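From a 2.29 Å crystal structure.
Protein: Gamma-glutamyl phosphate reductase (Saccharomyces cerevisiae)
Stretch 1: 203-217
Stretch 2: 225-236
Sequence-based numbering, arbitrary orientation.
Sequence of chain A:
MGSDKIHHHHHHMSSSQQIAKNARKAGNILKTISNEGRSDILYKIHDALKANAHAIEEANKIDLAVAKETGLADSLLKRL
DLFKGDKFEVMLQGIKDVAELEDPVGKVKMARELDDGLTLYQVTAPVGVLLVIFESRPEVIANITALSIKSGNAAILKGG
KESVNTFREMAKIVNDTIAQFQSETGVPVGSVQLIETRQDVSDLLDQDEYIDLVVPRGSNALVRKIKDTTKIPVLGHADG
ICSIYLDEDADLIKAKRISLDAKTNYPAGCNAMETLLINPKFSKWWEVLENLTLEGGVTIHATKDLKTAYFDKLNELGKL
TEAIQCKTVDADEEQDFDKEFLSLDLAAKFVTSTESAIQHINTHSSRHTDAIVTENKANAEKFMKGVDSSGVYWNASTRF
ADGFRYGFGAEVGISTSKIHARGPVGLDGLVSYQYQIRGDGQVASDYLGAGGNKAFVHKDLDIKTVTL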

# COMPACT_ATOMS: atom_id res chain seq x y z
N ASP A 203 -1.68 -11.80 10.53
CA ASP A 203 -2.45 -10.56 10.37
C ASP A 203 -1.59 -9.28 10.44
O ASP A 203 -2.01 -8.25 9.92
CB ASP A 203 -3.56 -10.47 11.43
CG ASP A 203 -4.91 -10.95 10.92
OD1 ASP A 203 -5.00 -11.39 9.75
OD2 ASP A 203 -5.89 -10.88 11.70
N LEU A 204 -0.42 -9.36 11.08
CA LEU A 204 0.53 -8.23 11.15
C LEU A 204 1.03 -7.76 9.79
O LEU A 204 1.29 -6.58 9.61
CB LEU A 204 1.75 -8.57 12.02
CG LEU A 204 1.64 -8.46 13.53
CD1 LEU A 204 2.88 -9.06 14.22
CD2 LEU A 204 1.39 -7.03 13.99
N LEU A 205 1.18 -8.69 8.85
CA LEU A 205 1.55 -8.38 7.47
C LEU A 205 0.47 -7.62 6.68
O LEU A 205 0.74 -7.11 5.59
CB LEU A 205 1.97 -9.66 6.75
CG LEU A 205 3.37 -10.17 7.09
CD1 LEU A 205 3.60 -11.58 6.58
CD2 LEU A 205 4.45 -9.23 6.58
N ASP A 206 -0.74 -7.55 7.25
CA ASP A 206 -1.84 -6.78 6.68
C ASP A 206 -1.91 -5.33 7.22
O ASP A 206 -2.74 -4.53 6.76
CB ASP A 206 -3.19 -7.48 6.95
CG ASP A 206 -3.28 -8.87 6.32
OD1 ASP A 206 -2.51 -9.18 5.37
OD2 ASP A 206 -4.14 -9.67 6.78
N GLN A 207 -1.04 -4.99 8.17
CA GLN A 207 -1.14 -3.70 8.85
C GLN A 207 -0.35 -2.60 8.17
O GLN A 207 0.34 -1.86 8.83
CB GLN A 207 -0.71 -3.81 10.33
CG GLN A 207 -1.46 -4.88 11.15
CD GLN A 207 -2.95 -4.77 10.99
OE1 GLN A 207 -3.51 -3.67 11.06
NE2 GLN A 207 -3.61 -5.90 10.74
N ASP A 208 -0.47 -2.47 6.86
CA ASP A 208 0.31 -1.49 6.14
C ASP A 208 -0.11 -0.02 6.32
O ASP A 208 0.59 0.87 5.82
CB ASP A 208 0.43 -1.85 4.67
CG ASP A 208 -0.83 -1.59 3.89
OD1 ASP A 208 -1.94 -1.79 4.43
OD2 ASP A 208 -0.69 -1.18 2.72
N GLU A 209 -1.19 0.24 7.05
CA GLU A 209 -1.50 1.61 7.47
C GLU A 209 -0.61 2.05 8.61
O GLU A 209 -0.46 3.25 8.85
CB GLU A 209 -2.97 1.78 7.91
CG GLU A 209 -3.96 0.85 7.25
CD GLU A 209 -4.20 -0.41 8.09
OE1 GLU A 209 -4.88 -0.30 9.13
OE2 GLU A 209 -3.70 -1.50 7.69
N TYR A 210 -0.07 1.09 9.36
CA TYR A 210 0.71 1.39 10.55
C TYR A 210 2.17 0.98 10.42
O TYR A 210 3.02 1.54 11.10
CB TYR A 210 0.12 0.71 11.77
CG TYR A 210 -1.33 1.02 12.06
CD1 TYR A 210 -1.74 2.30 12.42
CD2 TYR A 210 -2.29 0.01 12.01
CE1 TYR A 210 -3.09 2.58 12.70
CE2 TYR A 210 -3.64 0.26 12.28
CZ TYR A 210 -4.04 1.55 12.63
OH TYR A 210 -5.37 1.79 12.90
N ILE A 211 2.45 -0.03 9.59
CA ILE A 211 3.80 -0.58 9.46
C ILE A 211 4.41 -0.15 8.16
O ILE A 211 3.79 -0.32 7.10
CB ILE A 211 3.85 -2.13 9.62
CG1 ILE A 211 3.25 -2.55 10.96
CG2 ILE A 211 5.30 -2.67 9.46
CD1 ILE A 211 3.03 -4.08 11.11
N ASP A 212 5.61 0.41 8.24
CA ASP A 212 6.30 1.00 7.11
C ASP A 212 7.34 0.12 6.42
O ASP A 212 7.66 0.35 5.26
CB ASP A 212 6.95 2.33 7.53
CG ASP A 212 5.95 3.26 8.22
OD1 ASP A 212 5.10 3.83 7.49
OD2 ASP A 212 5.98 3.38 9.47
N LEU A 213 7.89 -0.86 7.13
CA LEU A 213 8.93 -1.69 6.54
C LEU A 213 8.97 -3.04 7.20
O LEU A 213 8.87 -3.12 8.42
CB LEU A 213 10.31 -1.03 6.70
CG LEU A 213 11.50 -1.58 5.91
CD1 LEU A 213 11.29 -1.46 4.40
CD2 LEU A 213 12.78 -0.84 6.30
N VAL A 214 9.13 -4.09 6.40
CA VAL A 214 9.37 -5.42 6.90
C VAL A 214 10.82 -5.75 6.73
O VAL A 214 11.36 -5.59 5.63
CB VAL A 214 8.58 -6.52 6.14
CG1 VAL A 214 8.78 -7.85 6.84
CG2 VAL A 214 7.13 -6.18 6.04
N VAL A 215 11.45 -6.23 7.80
CA VAL A 215 12.85 -6.65 7.73
C VAL A 215 12.90 -8.17 7.91
O VAL A 215 12.67 -8.68 9.01
CB VAL A 215 13.71 -5.88 8.76
CG1 VAL A 215 15.14 -6.25 8.62
CG2 VAL A 215 13.52 -4.36 8.59
N PRO A 216 13.11 -8.92 6.82
CA PRO A 216 13.21 -10.38 6.97
C PRO A 216 14.63 -10.83 7.30
O PRO A 216 15.58 -10.39 6.66
CB PRO A 216 12.77 -10.90 5.60
CG PRO A 216 13.21 -9.82 4.64
CD PRO A 216 13.22 -8.51 5.40
N ARG A 217 14.76 -11.67 8.31
CA ARG A 217 16.05 -12.23 8.69
C ARG A 217 15.98 -13.77 8.71
O ARG A 217 15.86 -14.39 9.77
CB ARG A 217 16.51 -11.65 10.04
CG ARG A 217 16.72 -10.14 10.09
CD ARG A 217 18.04 -9.69 9.45
NE ARG A 217 19.20 -10.31 10.08
CZ ARG A 217 19.94 -11.28 9.54
NH1 ARG A 217 19.66 -11.77 8.34
NH2 ARG A 217 20.98 -11.77 10.22
N LYS A 225 7.45 -15.98 1.05
CA LYS A 225 6.18 -16.05 1.78
C LYS A 225 5.73 -14.66 2.20
O LYS A 225 4.57 -14.30 1.99
CB LYS A 225 6.31 -16.99 2.99
CG LYS A 225 4.97 -17.49 3.53
N ILE A 226 6.65 -13.89 2.79
CA ILE A 226 6.38 -12.51 3.22
C ILE A 226 5.97 -11.65 2.03
O ILE A 226 4.96 -10.97 2.09
CB ILE A 226 7.61 -11.87 3.95
CG1 ILE A 226 7.79 -12.48 5.35
CG2 ILE A 226 7.47 -10.33 4.07
CD1 ILE A 226 9.21 -12.34 5.91
N LYS A 227 6.74 -11.68 0.95
CA LYS A 227 6.39 -10.93 -0.25
C LYS A 227 4.98 -11.19 -0.76
O LYS A 227 4.29 -10.26 -1.15
CB LYS A 227 7.43 -11.16 -1.36
CG LYS A 227 8.26 -9.94 -1.67
CD LYS A 227 7.37 -8.94 -2.40
CE LYS A 227 7.98 -7.58 -2.52
NZ LYS A 227 6.87 -6.65 -2.88
N ASP A 228 4.53 -12.44 -0.72
CA ASP A 228 3.20 -12.79 -1.22
C ASP A 228 2.05 -12.50 -0.25
O ASP A 228 0.87 -12.57 -0.63
CB ASP A 228 3.15 -14.24 -1.70
CG ASP A 228 3.57 -14.40 -3.15
OD1 ASP A 228 3.94 -13.39 -3.80
OD2 ASP A 228 3.52 -15.54 -3.65
N THR A 229 2.37 -12.14 0.98
CA THR A 229 1.34 -11.93 1.99
C THR A 229 1.30 -10.51 2.53
O THR A 229 0.72 -10.26 3.60
CB THR A 229 1.51 -12.90 3.18
OG1 THR A 229 2.07 -14.12 2.72
CG2 THR A 229 0.16 -13.18 3.84
N THR A 230 1.91 -9.58 1.81
CA THR A 230 2.01 -8.22 2.34
C THR A 230 2.07 -7.15 1.29
O THR A 230 2.58 -7.38 0.20
CB THR A 230 3.23 -8.05 3.31
OG1 THR A 230 2.98 -6.95 4.18
CG2 THR A 230 4.54 -7.81 2.56
N LYS A 231 1.55 -5.97 1.64
CA LYS A 231 1.72 -4.75 0.83
C LYS A 231 2.73 -3.77 1.43
O LYS A 231 3.08 -2.79 0.79
CB LYS A 231 0.37 -4.05 0.66
CG LYS A 231 -0.65 -4.86 -0.13
CD LYS A 231 -0.34 -4.81 -1.62
CE LYS A 231 -0.52 -3.42 -2.18
NZ LYS A 231 -0.30 -3.46 -3.65
N ILE A 232 3.17 -4.03 2.67
CA ILE A 232 4.25 -3.29 3.33
C ILE A 232 5.54 -3.55 2.57
O ILE A 232 5.85 -4.70 2.28
CB ILE A 232 4.44 -3.80 4.78
CG1 ILE A 232 3.10 -3.79 5.54
CG2 ILE A 232 5.49 -3.00 5.54
CD1 ILE A 232 3.05 -4.70 6.75
N PRO A 233 6.30 -2.49 2.20
CA PRO A 233 7.63 -2.72 1.60
C PRO A 233 8.54 -3.66 2.41
O PRO A 233 8.57 -3.60 3.65
CB PRO A 233 8.26 -1.33 1.50
CG PRO A 233 7.21 -0.34 1.89
CD PRO A 233 5.95 -1.05 2.28
N VAL A 234 9.29 -4.50 1.69
CA VAL A 234 10.22 -5.43 2.28
C VAL A 234 11.64 -4.94 2.02
O VAL A 234 12.02 -4.73 0.87
CB VAL A 234 10.05 -6.84 1.70
CG1 VAL A 234 11.00 -7.80 2.38
CG2 VAL A 234 8.59 -7.33 1.89
N LEU A 235 12.41 -4.78 3.10
CA LEU A 235 13.79 -4.31 2.98
C LEU A 235 14.60 -5.19 2.06
O LEU A 235 14.72 -6.39 2.28
CB LEU A 235 14.46 -4.23 4.35
CG LEU A 235 15.91 -3.71 4.32
CD1 LEU A 235 15.97 -2.22 3.93
CD2 LEU A 235 16.57 -3.92 5.64
N GLY A 236 15.16 -4.58 1.02
CA GLY A 236 16.02 -5.28 0.07
C GLY A 236 15.28 -6.05 -1.02
O GLY A 236 15.89 -6.81 -1.72
O HOH W 1 -0.25 -5.24 3.83

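Residues 203-217 pass from a 3-10 segment (204-206) through a turn into a strand (213-217); residues 225-236 leave the end of a helix and continue as an extended segment beside that strand. The two run in the same direction, Leu-205 lying near Thr-230 and Val-215 near Leu-235, and together bury 813 Å². A single beta bridge pairs Val-214 with Val-234. Val-214 supplies both its hydrogen bonds: its N donates to Pro-233 O (2.8 Å, 166°) and its O accepts from Leu-235 N (2.9 Å, 173°). Pro-233, which has no N-H to give, serves through its carbonyl, and CA-H...O contacts from Leu-213 CA to Pro-233 O and from Val-234 CA to Val-214 O (both 3.5 Å) reinforce the pairing.

A second anchor lies at the 3-10 segment. Thr-230 OG1 donates to Leu-205 O (2.7 Å) and accepts from Ile-232 N (3.3 Å), so one small hydroxyl ties the stretches together and steadies its own loop. Water 1 donates to Leu-205 O (2.8 Å) and accepts from Lys-231 N (2.9 Å), bridging backbone atoms 4.2 Å apart.

Between these anchors sits Ile-232, with the largest covered area of any residue here. Its CB points toward stretch 1; CG1 packs on Asp-208 CB (3.4 Å), CD1 reaches Ile-211 CB (3.9 Å), and CG2 meets Val-214 CG2 (3.6 Å). Val-214, chi1 t, also places CG1 3.9 Å from Ile-226 CG2, so its branched side chain touches both the loop and the helix. Ile-226 further receives Leu-205 CD2 on CG2 (4.1 Å) and Pro-216 CB on CD1 (3.9 Å). Pro-216 CG packs against Val-234 CG1 (3.8 Å), while Leu-235 offers CD1 to Leu-213 CD2 (4.2 Å) and CD2 to Val-215 CG1 (4.0 Å). Ile-226, Ile-232 and Val-214 are buried, and their branched apolar side chains fill this space without needing hydrogen-bond partners.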